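Local coordinates for cytochrome c-550-like protein (Thermosynechococcus elongatus, PDB 4LJI) that probably carries electrons as a low-potential cytochrome c and can partially replace cytochrome c-550 in photosystem II, at residues 77-82 / 117-122; 87-92 / 101-106. All coordinates share one frame; numbering follows the deposited sequence.

Interaction 1 of 2, residues 77-82 / 117-122. With HEC (heme c), chain C.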
ATOM      1  N   ASP A  77      16.680  13.955  -4.138  1.00 17.41           N
ATOM      2  CA  ASP A  77      16.399  14.916  -3.079  1.00 15.84           C
ATOM      3  C   ASP A  77      15.813  16.226  -3.584  1.00 17.36           C
ATOM      4  O   ASP A  77      15.916  17.266  -2.918  1.00 15.70           O
ATOM      5  CB  ASP A  77      17.678  15.186  -2.266  1.00 15.41           C
ATOM      6  CG  ASP A  77      18.821  15.751  -3.117  1.00 19.87           C
ATOM      7  OD1 ASP A  77      18.706  15.929  -4.370  1.00 18.47           O
ATOM      8  OD2 ASP A  77      19.881  16.029  -2.506  1.00 24.96           O
ATOM      9  N   THR A  78      15.183  16.171  -4.763  1.00 17.41           N
ATOM     10  CA  THR A  78      14.517  17.333  -5.353  1.00 15.59           C
ATOM     11  C   THR A  78      13.209  16.890  -5.964  1.00 16.66           C
ATOM     12  O   THR A  78      13.035  15.701  -6.232  1.00 15.53           O
ATOM     13  CB  THR A  78      15.380  17.979  -6.469  1.00 21.04           C
ATOM     14  OG1 THR A  78      15.538  17.035  -7.528  1.00 21.61           O
ATOM     15  CG2 THR A  78      16.765  18.381  -5.963  1.00 17.87           C
ATOM     16  N   ILE A  79      12.281  17.822  -6.172  1.00 14.77           N
ATOM     17  CA  ILE A  79      11.008  17.487  -6.818  1.00 15.70           C
ATOM     18  C   ILE A  79      11.234  16.857  -8.195  1.00 14.95           C
ATOM     19  O   ILE A  79      10.636  15.825  -8.518  1.00 14.60           O
ATOM     20  CB  ILE A  79      10.107  18.732  -7.019  1.00 18.48           C
ATOM     21  CG1 ILE A  79       9.792  19.411  -5.686  1.00 17.62           C
ATOM     22  CG2 ILE A  79       8.774  18.280  -7.668  1.00 18.72           C
ATOM     23  CD1 ILE A  79       9.109  18.471  -4.660  1.00 14.45           C
ATOM     24  N   ALA A  80      12.077  17.483  -9.027  1.00 18.92           N
ATOM     25  CA  ALA A  80      12.273  16.973 -10.373  1.00 17.72           C
ATOM     26  C   ALA A  80      12.869  15.570 -10.381  1.00 16.86           C
ATOM     27  O   ALA A  80      12.483  14.716 -11.202  1.00 18.85           O
ATOM     28  CB  ALA A  80      13.127  17.923 -11.201  1.00 17.72           C
ATOM     29  N   SER A  81      13.801  15.309  -9.467  1.00 18.46           N
ATOM     30  CA  SER A  81      14.457  14.003  -9.454  0.77 17.25           C
ATOM     31  C   SER A  81      13.516  12.905  -8.956  1.00 15.30           C
ATOM     32  O   SER A  81      13.582  11.802  -9.432  1.00 15.65           O
ATOM     33  CB  SER A  81      15.766  14.029  -8.636  0.77 16.85           C
ATOM     34  OG  SER A  81      15.558  14.460  -7.302  0.77 19.56           O
ATOM     35  N   LEU A  82      12.623  13.237  -8.032  1.00 13.79           N
ATOM     36  CA  LEU A  82      11.685  12.210  -7.495  1.00 13.14           C
ATOM     37  C   LEU A  82      10.600  11.931  -8.553  1.00 15.71           C
ATOM     38  O   LEU A  82      10.214  10.789  -8.766  1.00 15.60           O
ATOM     39  CB  LEU A  82      11.063  12.653  -6.173  1.00 16.05           C
ATOM     40  CG  LEU A  82      12.019  12.528  -4.997  1.00 13.33           C
ATOM     41  CD1 LEU A  82      11.440  13.263  -3.810  1.00 16.40           C
ATOM     42  CD2 LEU A  82      12.184  11.080  -4.704  1.00 15.99           C
ATOM     43  N   LEU A 117       3.214  14.405  -4.311  1.00 13.86           N
ATOM     44  CA  LEU A 117       3.686  13.162  -3.664  1.00 11.97           C
ATOM     45  C   LEU A 117       5.192  13.285  -3.419  1.00 15.19           C
ATOM     46  O   LEU A 117       5.681  12.968  -2.331  1.00 13.03           O
ATOM     47  CB  LEU A 117       3.330  11.937  -4.519  1.00 13.16           C
ATOM     48  CG  LEU A 117       3.887  10.543  -4.231  1.00 15.26           C
ATOM     49  CD1 LEU A 117       3.551  10.161  -2.782  1.00 14.92           C
ATOM     50  CD2 LEU A 117       3.268   9.530  -5.199  1.00 15.15           C
ATOM     51  N   ALA A 118       5.940  13.718  -4.434  1.00 12.26           N
ATOM     52  CA  ALA A 118       7.361  13.985  -4.218  1.00 12.34           C
ATOM     53  C   ALA A 118       7.558  14.996  -3.087  1.00 16.64           C
ATOM     54  O   ALA A 118       8.446  14.782  -2.235  1.00 13.59           O
ATOM     55  CB  ALA A 118       8.052  14.476  -5.531  1.00 13.71           C
ATOM     56  N   ALA A 119       6.781  16.093  -3.059  1.00 12.99           N
ATOM     57  CA  ALA A 119       6.928  17.080  -1.982  1.00 13.31           C
ATOM     58  C   ALA A 119       6.675  16.453  -0.598  1.00 14.08           C
ATOM     59  O   ALA A 119       7.403  16.714   0.353  1.00 15.26           O
ATOM     60  CB  ALA A 119       5.994  18.265  -2.196  1.00 16.39           C
ATOM     61  N   PHE A 120       5.641  15.634  -0.489  1.00 17.47           N
ATOM     62  CA  PHE A 120       5.373  14.941   0.767  1.00 13.98           C
ATOM     63  C   PHE A 120       6.565  14.091   1.207  1.00 15.07           C
ATOM     64  O   PHE A 120       6.997  14.188   2.346  1.00 13.71           O
ATOM     65  CB  PHE A 120       4.097  14.101   0.688  1.00 15.80           C
ATOM     66  CG  PHE A 120       3.922  13.225   1.862  1.00 11.96           C
ATOM     67  CD1 PHE A 120       3.449  13.733   3.067  1.00 15.32           C
ATOM     68  CD2 PHE A 120       4.271  11.877   1.786  1.00 11.78           C
ATOM     69  CE1 PHE A 120       3.289  12.890   4.207  1.00 14.07           C
ATOM     70  CE2 PHE A 120       4.127  11.028   2.927  1.00 18.42           C
ATOM     71  CZ  PHE A 120       3.646  11.558   4.134  1.00 18.13           C
ATOM     72  N   ILE A 121       7.117  13.284   0.299  1.00 13.56           N
ATOM     73  CA  ILE A 121       8.221  12.388   0.629  1.00 14.10           C
ATOM     74  C   ILE A 121       9.417  13.219   1.036  1.00 13.44           C
ATOM     75  O   ILE A 121      10.106  12.899   2.012  1.00 14.72           O
ATOM     76  CB  ILE A 121       8.613  11.496  -0.571  1.00 12.83           C
ATOM     77  CG1 ILE A 121       7.520  10.461  -0.848  1.00 19.64           C
ATOM     78  CG2 ILE A 121       9.962  10.777  -0.305  1.00 21.09           C
ATOM     79  CD1 ILE A 121       7.733   9.754  -2.167  1.00 22.18           C
ATOM     80  N   LEU A 122       9.654  14.299   0.300  1.00 14.40           N
ATOM     81  CA  LEU A 122      10.825  15.137   0.521  1.00 17.10           C
ATOM     82  C   LEU A 122      10.759  15.879   1.858  1.00 13.07           C
ATOM     83  O   LEU A 122      11.763  15.963   2.598  1.00 16.60           O
ATOM     84  CB  LEU A 122      11.008  16.082  -0.667  1.00 19.62           C
ATOM     85  CG  LEU A 122      12.350  16.743  -0.883  1.00 25.03           C
ATOM     86  CD1 LEU A 122      13.460  15.740  -0.649  1.00 27.75           C
ATOM     87  CD2 LEU A 122      12.361  17.248  -2.314  1.00 21.67           C
TER
HETATM   88 FE   HEC C 301       9.223   2.520  -4.137  1.00 13.28          FE
HETATM   89  CHA HEC C 301      12.674   2.643  -4.162  1.00 19.35           C
HETATM   90  CHB HEC C 301       9.075   5.966  -4.128  1.00 11.27           C
HETATM   91  CHC HEC C 301       5.719   2.415  -4.424  1.00 13.24           C
HETATM   92  CHD HEC C 301       9.290  -0.807  -3.645  1.00 16.28           C
HETATM   93  NA  HEC C 301      10.563   4.007  -4.091  1.00 11.28           N
HETATM   94  C1A HEC C 301      11.944   3.822  -4.157  1.00 11.46           C
HETATM   95  C2A HEC C 301      12.572   5.128  -4.144  1.00 14.00           C
HETATM   96  C3A HEC C 301      11.560   6.038  -4.125  1.00 14.43           C
HETATM   97  C4A HEC C 301      10.326   5.377  -4.137  1.00 12.67           C
HETATM   98  CMA HEC C 301      11.721   7.536  -4.139  1.00 13.94           C
HETATM   99  CAA HEC C 301      14.069   5.443  -4.138  1.00 12.12           C
HETATM  100  CBA HEC C 301      14.632   5.412  -2.695  1.00 14.20           C
HETATM  101  CGA HEC C 301      16.103   5.733  -2.597  1.00 16.34           C
HETATM  102  O1A HEC C 301      16.777   6.095  -3.602  1.00 13.48           O
HETATM  103  O2A HEC C 301      16.677   5.648  -1.462  1.00 16.25           O
HETATM  104  NB  HEC C 301       7.672   3.912  -4.237  1.00 19.60           N
HETATM  105  C1B HEC C 301       7.867   5.244  -4.264  1.00 10.49           C
HETATM  106  C2B HEC C 301       6.613   5.883  -4.352  1.00 10.37           C
HETATM  107  C3B HEC C 301       5.639   4.923  -4.477  1.00 10.73           C
HETATM  108  C4B HEC C 301       6.361   3.645  -4.370  1.00 15.21           C
HETATM  109  CMB HEC C 301       6.401   7.379  -4.410  1.00 13.22           C
HETATM  110  CAB HEC C 301       4.172   5.107  -4.600  1.00 10.11           C
HETATM  111  CBB HEC C 301       3.822   5.687  -5.810  1.00 12.91           C
HETATM  112  NC  HEC C 301       7.761   1.070  -4.042  1.00 10.47           N
HETATM  113  C1C HEC C 301       6.412   1.241  -4.210  1.00 14.63           C
HETATM  114  C2C HEC C 301       5.804   0.008  -3.947  1.00 16.13           C
HETATM  115  C3C HEC C 301       6.794  -0.916  -3.731  1.00 17.98           C
HETATM  116  C4C HEC C 301       8.049  -0.249  -3.801  1.00 18.05           C
HETATM  117  CMC HEC C 301       4.303  -0.246  -3.958  1.00 19.12           C
HETATM  118  CAC HEC C 301       6.557  -2.350  -3.375  1.00 15.87           C
HETATM  119  CBC HEC C 301       5.921  -3.183  -4.230  1.00 16.67           C
HETATM  120  ND  HEC C 301      10.686   1.211  -3.935  1.00 18.50           N
HETATM  121  C1D HEC C 301      10.493  -0.110  -3.805  1.00 11.34           C
HETATM  122  C2D HEC C 301      11.783  -0.800  -3.806  1.00 13.48           C
HETATM  123  C3D HEC C 301      12.733   0.148  -3.932  1.00 16.29           C
HETATM  124  C4D HEC C 301      12.025   1.418  -3.998  1.00 13.03           C
HETATM  125  CMD HEC C 301      11.996  -2.294  -3.664  1.00 17.91           C
HETATM  126  CAD HEC C 301      14.217  -0.083  -4.015  1.00 18.63           C
HETATM  127  CBD HEC C 301      14.591  -0.003  -5.510  1.00 24.66           C
HETATM  128  CGD HEC C 301      15.941  -0.347  -6.111  1.00 26.81           C
HETATM  129  O1D HEC C 301      17.035  -0.031  -5.570  1.00 26.54           O
HETATM  130  O2D HEC C 301      15.950  -0.946  -7.215  1.00 34.53           O

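Interaction 2 of 2, residues 87-92 / 101-106. With HEC (heme c), chain C.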
ATOM      1  N   ARG A  87       8.371   8.108 -12.681  1.00 18.55           N
ATOM      2  CA  ARG A  87       7.905   7.837 -14.039  1.00 23.56           C
ATOM      3  C   ARG A  87       8.565   6.582 -14.613  1.00 21.92           C
ATOM      4  O   ARG A  87       7.965   5.848 -15.434  1.00 25.24           O
ATOM      5  CB  ARG A  87       8.177   9.056 -14.913  1.00 16.36           C
ATOM      6  CG  ARG A  87       7.266  10.240 -14.600  1.00 15.96           C
ATOM      7  CD  ARG A  87       5.820   9.936 -14.912  1.00 18.41           C
ATOM      8  NE  ARG A  87       4.980  11.112 -14.771  1.00 20.97           N
ATOM      9  CZ  ARG A  87       3.752  11.116 -14.274  1.00 23.12           C
ATOM     10  NH1 ARG A  87       3.180   9.988 -13.840  1.00 22.47           N
ATOM     11  NH2 ARG A  87       3.099  12.265 -14.195  1.00 20.83           N
ATOM     12  N   SER A  88       9.804   6.346 -14.204  1.00 18.39           N
ATOM     13  CA  SER A  88      10.579   5.202 -14.677  1.00 21.74           C
ATOM     14  C   SER A  88      11.593   4.804 -13.616  1.00 23.87           C
ATOM     15  O   SER A  88      12.727   5.266 -13.647  1.00 22.20           O
ATOM     16  CB  SER A  88      11.329   5.561 -15.963  1.00 23.31           C
ATOM     17  OG  SER A  88      11.963   4.406 -16.501  1.00 29.28           O
ATOM     18  N   PRO A  89      11.181   3.959 -12.645  1.00 20.15           N
ATOM     19  CA  PRO A  89      12.110   3.664 -11.539  1.00 21.70           C
ATOM     20  C   PRO A  89      13.420   3.007 -11.961  1.00 16.66           C
ATOM     21  O   PRO A  89      13.427   2.128 -12.830  1.00 25.00           O
ATOM     22  CB  PRO A  89      11.279   2.742 -10.626  1.00 22.17           C
ATOM     23  CG  PRO A  89       9.858   3.192 -10.878  1.00 18.70           C
ATOM     24  CD  PRO A  89       9.816   3.480 -12.362  1.00 19.73           C
ATOM     25  N   LYS A  90      14.530   3.450 -11.375  1.00 17.10           N
ATOM     26  CA  LYS A  90      15.835   2.951 -11.719  1.00 18.67           C
ATOM     27  C   LYS A  90      16.503   2.254 -10.536  1.00 21.00           C
ATOM     28  O   LYS A  90      16.044   2.367  -9.380  1.00 22.03           O
ATOM     29  CB  LYS A  90      16.735   4.116 -12.178  1.00 20.30           C
ATOM     30  CG  LYS A  90      16.260   4.889 -13.424  1.00 24.13           C
ATOM     31  CD  LYS A  90      16.530   4.097 -14.699  1.00 26.47           C
ATOM     32  CE  LYS A  90      15.985   4.848 -15.898  1.00 30.49           C
ATOM     33  NZ  LYS A  90      14.513   4.697 -15.930  1.00 32.19           N
ATOM     34  N   SER A  91      17.616   1.575 -10.806  1.00 23.00           N
ATOM     35  CA  SER A  91      18.406   1.001  -9.711  1.00 26.17           C
ATOM     36  C   SER A  91      19.085   2.110  -8.906  1.00 26.15           C
ATOM     37  O   SER A  91      19.159   3.258  -9.355  1.00 23.10           O
ATOM     38  CB  SER A  91      19.432  -0.011 -10.232  1.00 27.19           C
ATOM     39  OG  SER A  91      20.352   0.584 -11.116  1.00 25.47           O
ATOM     40  N   TYR A  92      19.581   1.781  -7.719  1.00 24.30           N
ATOM     41  CA  TYR A  92      20.163   2.804  -6.845  1.00 26.30           C
ATOM     42  C   TYR A  92      21.351   3.563  -7.452  1.00 28.16           C
ATOM     43  O   TYR A  92      21.521   4.737  -7.178  1.00 26.23           O
ATOM     44  CB  TYR A  92      20.544   2.213  -5.493  1.00 23.09           C
ATOM     45  CG  TYR A  92      20.813   3.227  -4.405  1.00 20.72           C
ATOM     46  CD1 TYR A  92      19.801   4.037  -3.921  1.00 16.77           C
ATOM     47  CD2 TYR A  92      22.083   3.372  -3.853  1.00 22.92           C
ATOM     48  CE1 TYR A  92      20.044   4.947  -2.919  1.00 18.11           C
ATOM     49  CE2 TYR A  92      22.330   4.277  -2.857  1.00 24.37           C
ATOM     50  CZ  TYR A  92      21.301   5.054  -2.381  1.00 20.14           C
ATOM     51  OH  TYR A  92      21.532   5.970  -1.382  1.00 18.65           O
ATOM     52  N   CYS A 101       9.925  -1.331  -7.686  1.00 24.64           N
ATOM     53  CA  CYS A 101       9.130  -0.227  -7.160  1.00 17.71           C
ATOM     54  C   CYS A 101       7.937  -0.066  -8.103  1.00 23.81           C
ATOM     55  O   CYS A 101       7.789  -0.849  -9.037  1.00 32.75           O
ATOM     56  CB  CYS A 101      10.005   1.056  -7.088  1.00 15.89           C
ATOM     57  SG  CYS A 101       9.307   2.594  -6.355  1.00 14.58           S
ATOM     58  N   ARG A 102       7.091   0.931  -7.867  1.00 23.52           N
ATOM     59  CA  ARG A 102       5.830   1.093  -8.584  1.00 21.81           C
ATOM     60  C   ARG A 102       5.986   2.218  -9.590  1.00 21.99           C
ATOM     61  O   ARG A 102       6.131   3.383  -9.216  1.00 23.96           O
ATOM     62  CB  ARG A 102       4.702   1.436  -7.603  1.00 23.44           C
ATOM     63  CG  ARG A 102       3.348   1.614  -8.227  1.00 28.00           C
ATOM     64  CD  ARG A 102       3.035   0.476  -9.169  1.00 37.93           C
ATOM     65  NE  ARG A 102       1.613   0.437  -9.483  1.00 43.19           N
ATOM     66  CZ  ARG A 102       0.730  -0.300  -8.815  1.00 45.02           C
ATOM     67  NH1 ARG A 102      -0.553  -0.269  -9.155  1.00 45.08           N
ATOM     68  NH2 ARG A 102       1.136  -1.065  -7.810  1.00 41.77           N
ATOM     69  N   ARG A 103       5.982   1.870 -10.865  1.00 21.34           N
ATOM     70  CA  ARG A 103       6.065   2.875 -11.907  1.00 20.57           C
ATOM     71  C   ARG A 103       4.729   3.615 -11.939  1.00 20.10           C
ATOM     72  O   ARG A 103       3.668   2.993 -11.797  1.00 27.16           O
ATOM     73  CB  ARG A 103       6.331   2.154 -13.220  1.00 26.78           C
ATOM     74  CG  ARG A 103       6.957   2.977 -14.299  1.00 35.75           C
ATOM     75  CD  ARG A 103       7.867   2.085 -15.134  1.00 44.64           C
ATOM     76  NE  ARG A 103       8.566   2.846 -16.166  1.00 45.40           N
ATOM     77  CZ  ARG A 103       9.577   2.375 -16.888  1.00 49.38           C
ATOM     78  NH1 ARG A 103      10.025   1.139 -16.689  1.00 51.83           N
ATOM     79  NH2 ARG A 103      10.150   3.141 -17.802  1.00 47.25           N
ATOM     80  N   VAL A 104       4.742   4.934 -12.128  1.00 22.53           N
ATOM     81  CA  VAL A 104       3.493   5.659 -12.132  1.00 17.30           C
ATOM     82  C   VAL A 104       3.361   6.384 -13.483  1.00 22.66           C
ATOM     83  O   VAL A 104       4.108   7.305 -13.784  1.00 27.06           O
ATOM     84  CB  VAL A 104       3.407   6.647 -10.987  1.00 14.77           C
ATOM     85  CG1 VAL A 104       2.133   7.433 -11.070  1.00 20.73           C
ATOM     86  CG2 VAL A 104       3.439   5.903  -9.650  1.00 16.86           C
ATOM     87  N   SER A 105       2.399   5.921 -14.275  1.00 24.04           N
ATOM     88  CA  SER A 105       2.169   6.395 -15.625  1.00 23.61           C
ATOM     89  C   SER A 105       1.443   7.705 -15.526  1.00 22.36           C
ATOM     90  O   SER A 105       0.857   8.019 -14.509  1.00 23.94           O
ATOM     91  CB  SER A 105       1.272   5.414 -16.367  1.00 29.11           C
ATOM     92  OG  SER A 105      -0.103   5.679 -16.059  1.00 36.35           O
ATOM     93  N   GLU A 106       1.449   8.491 -16.602  1.00 21.88           N
ATOM     94  CA  GLU A 106       0.753   9.766 -16.532  1.00 23.17           C
ATOM     95  C   GLU A 106      -0.747   9.577 -16.514  1.00 24.63           C
ATOM     96  O   GLU A 106      -1.497  10.486 -16.183  1.00 32.90           O
ATOM     97  CB  GLU A 106       1.138  10.644 -17.709  1.00 24.47           C
ATOM     98  CG  GLU A 106       2.562  11.136 -17.640  1.00 26.42           C
ATOM     99  CD  GLU A 106       2.821  12.248 -18.636  1.00 26.75           C
ATOM    100  OE1 GLU A 106       2.227  13.345 -18.496  1.00 28.35           O
ATOM    101  OE2 GLU A 106       3.628  12.037 -19.565  1.00 31.30           O
TER
HETATM  102 FE   HEC C 301       9.223   2.520  -4.137  1.00 13.28          FE
HETATM  103  CHA HEC C 301      12.674   2.643  -4.162  1.00 19.35           C
HETATM  104  CHB HEC C 301       9.075   5.966  -4.128  1.00 11.27           C
HETATM  105  CHC HEC C 301       5.719   2.415  -4.424  1.00 13.24           C
HETATM  106  CHD HEC C 301       9.290  -0.807  -3.645  1.00 16.28           C
HETATM  107  NA  HEC C 301      10.563   4.007  -4.091  1.00 11.28           N
HETATM  108  C1A HEC C 301      11.944   3.822  -4.157  1.00 11.46           C
HETATM  109  C2A HEC C 301      12.572   5.128  -4.144  1.00 14.00           C
HETATM  110  C3A HEC C 301      11.560   6.038  -4.125  1.00 14.43           C
HETATM  111  C4A HEC C 301      10.326   5.377  -4.137  1.00 12.67           C
HETATM  112  CMA HEC C 301      11.721   7.536  -4.139  1.00 13.94           C
HETATM  113  CAA HEC C 301      14.069   5.443  -4.138  1.00 12.12           C
HETATM  114  CBA HEC C 301      14.632   5.412  -2.695  1.00 14.20           C
HETATM  115  CGA HEC C 301      16.103   5.733  -2.597  1.00 16.34           C
HETATM  116  O1A HEC C 301      16.777   6.095  -3.602  1.00 13.48           O
HETATM  117  O2A HEC C 301      16.677   5.648  -1.462  1.00 16.25           O
HETATM  118  NB  HEC C 301       7.672   3.912  -4.237  1.00 19.60           N
HETATM  119  C1B HEC C 301       7.867   5.244  -4.264  1.00 10.49           C
HETATM  120  C2B HEC C 301       6.613   5.883  -4.352  1.00 10.37           C
HETATM  121  C3B HEC C 301       5.639   4.923  -4.477  1.00 10.73           C
HETATM  122  C4B HEC C 301       6.361   3.645  -4.370  1.00 15.21           C
HETATM  123  CMB HEC C 301       6.401   7.379  -4.410  1.00 13.22           C
HETATM  124  CAB HEC C 301       4.172   5.107  -4.600  1.00 10.11           C
HETATM  125  CBB HEC C 301       3.822   5.687  -5.810  1.00 12.91           C
HETATM  126  NC  HEC C 301       7.761   1.070  -4.042  1.00 10.47           N
HETATM  127  C1C HEC C 301       6.412   1.241  -4.210  1.00 14.63           C
HETATM  128  C2C HEC C 301       5.804   0.008  -3.947  1.00 16.13           C
HETATM  129  C3C HEC C 301       6.794  -0.916  -3.731  1.00 17.98           C
HETATM  130  C4C HEC C 301       8.049  -0.249  -3.801  1.00 18.05           C
HETATM  131  CMC HEC C 301       4.303  -0.246  -3.958  1.00 19.12           C
HETATM  132  CAC HEC C 301       6.557  -2.350  -3.375  1.00 15.87           C
HETATM  133  CBC HEC C 301       5.921  -3.183  -4.230  1.00 16.67           C
HETATM  134  ND  HEC C 301      10.686   1.211  -3.935  1.00 18.50           N
HETATM  135  C1D HEC C 301      10.493  -0.110  -3.805  1.00 11.34           C
HETATM  136  C2D HEC C 301      11.783  -0.800  -3.806  1.00 13.48           C
HETATM  137  C3D HEC C 301      12.733   0.148  -3.932  1.00 16.29           C
HETATM  138  C4D HEC C 301      12.025   1.418  -3.998  1.00 13.03           C
HETATM  139  CMD HEC C 301      11.996  -2.294  -3.664  1.00 17.91           C
HETATM  140  CAD HEC C 301      14.217  -0.083  -4.015  1.00 18.63           C
HETATM  141  CBD HEC C 301      14.591  -0.003  -5.510  1.00 24.66           C
HETATM  142  CGD HEC C 301      15.941  -0.347  -6.111  1.00 26.81           C
HETATM  143  O1D HEC C 301      17.035  -0.031  -5.570  1.00 26.54           O
HETATM  144  O2D HEC C 301      15.950  -0.946  -7.215  1.00 34.53           O

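Interaction 1 of 2, residues 77-82 / 117-122
In the heme-binding core of this cytochrome c fold, Leu82 and Ile79 at the start of helix 79-87 pack against Ala118, Ala119 and Leu122 of helix 111-127. The tightest side-chain pair is Leu82 CB against Ala118 CB, 3.6 Å apart; the small alanine side chain is consistent with the close approach of the two helices here, and Leu82 CD1 lies alongside it, 3.7 Å from Ala118 O. The other branch, Leu82 CD2, turns to the cofactor and touches heme methyl CMA at 3.6 Å, so one leucine serves both the helix packing and the porphyrin edge. A turn further back, Ile79 reaches across with its terminal methyl, which chi2 (-57°) turns toward helix 111-127; CD1 ends over the backbone of Ala119, 3.7 Å from its N, and also meets the methyl groups of Ala119 and Leu122. Leu122 fills the end of the interface: its CG is anti to the backbone N (chi1 -162°), and from there both methyls fork against the main chain of Asp77, CD2 lying 3.6 Å from Asp77 O and also against Thr78 CA. Thr78, the N-cap residue of helix 79-87, shares a 2.6 Å hydrogen bond between its OG1 and Ser81 OG, within the first turn. The carboxylate of Asp77 is held by a salt bridge to Lys70. On the heme side of helix 111-127, Ile121 CD1 meets heme methyl CMB at 3.5 Å and Leu117 CD2 touches the same methyl. Phe31 of strand 28-32 also packs on Ile79 and Ala119. Such apolar packing between a short helix and the C-terminal helix, with leucine and isoleucine ends meeting methyls CMA and CMB of two neighbouring pyrroles at the porphyrin rim, belongs to the buried heme pocket of a c-type cytochrome.

Interaction 2 of 2, residues 87-92 / 101-106
Pro89 packs against Cys101 and Arg103 where two loop segments of the cytochrome c heme pocket meet on the axial-cysteine side of the iron. This inner part is compact: Pro89 CB lies 4.1 Å from Cys101 CB, while its CD presses on Arg103 CG at 3.5 Å. Cys101 SG, anti to the backbone N (chi1 -176°), is an axial ligand at 2.2 Å from the heme iron, with His51 as the other. Beside it Arg102 CB rests on heme meso carbon CHC, its guanidinium reaching Asn49 of the second subunit, and Val104 CG2 touches the heme atom CBB. Toward solvent the contact becomes polar and looser. The exposed Arg103 side chain lies against the main chain of Arg87 and Ser88, and its NE gives a bent hydrogen bond to Arg87 O (3.1 Å, 145°); Ser88 OG sits over one face of its guanidinium. Nearby, Lys90 NZ bonds to Ser88 O and forms a salt bridge with Glu97. At the far end, Arg87 bends at chi2 (-65°) and returns to the other segment, where its flat group is used on two sides. Glu106 CG lies over the centre of one guanidinium face, 3.6 Å from Arg87 CZ, but the Glu106 carboxylate stays beyond salt-bridge range. NH2 is hydrogen-bonded to Leu109 O, which helps fix the rotation of the group. An alanine in place of Arg87 would probably leave Val104 O and Leu109 O without their arginine donors and open a gap beneath the Glu106 side chain. At the edge, Arg87 NH1 donates a nearly straight 2.8 Å bond to Val104 O, which lies in the guanidinium plane, although NH1 itself stands above the carbonyl plane.

How the interactions relate
Both contacts touch the same heme c but from different depths in the fold. Interaction 1 is core: two helices meet near the centre of the chain through aliphatic side chains, and they border the porphyrin at its methyl groups. Interaction 2 lies farther out, between two parts of the loop region joining those helices, and is partly buried; it supplies an iron ligand and relies on arginine-to-carbonyl bonds as it nears solvent. Helix 79-87 links the two, since its start lies in 77-82 and the chain leads on from it into 87-92. Helix 111-127 also backs the second contact, where Leu114 packs on Arg87 and Val104. The centres are about 13 Å apart.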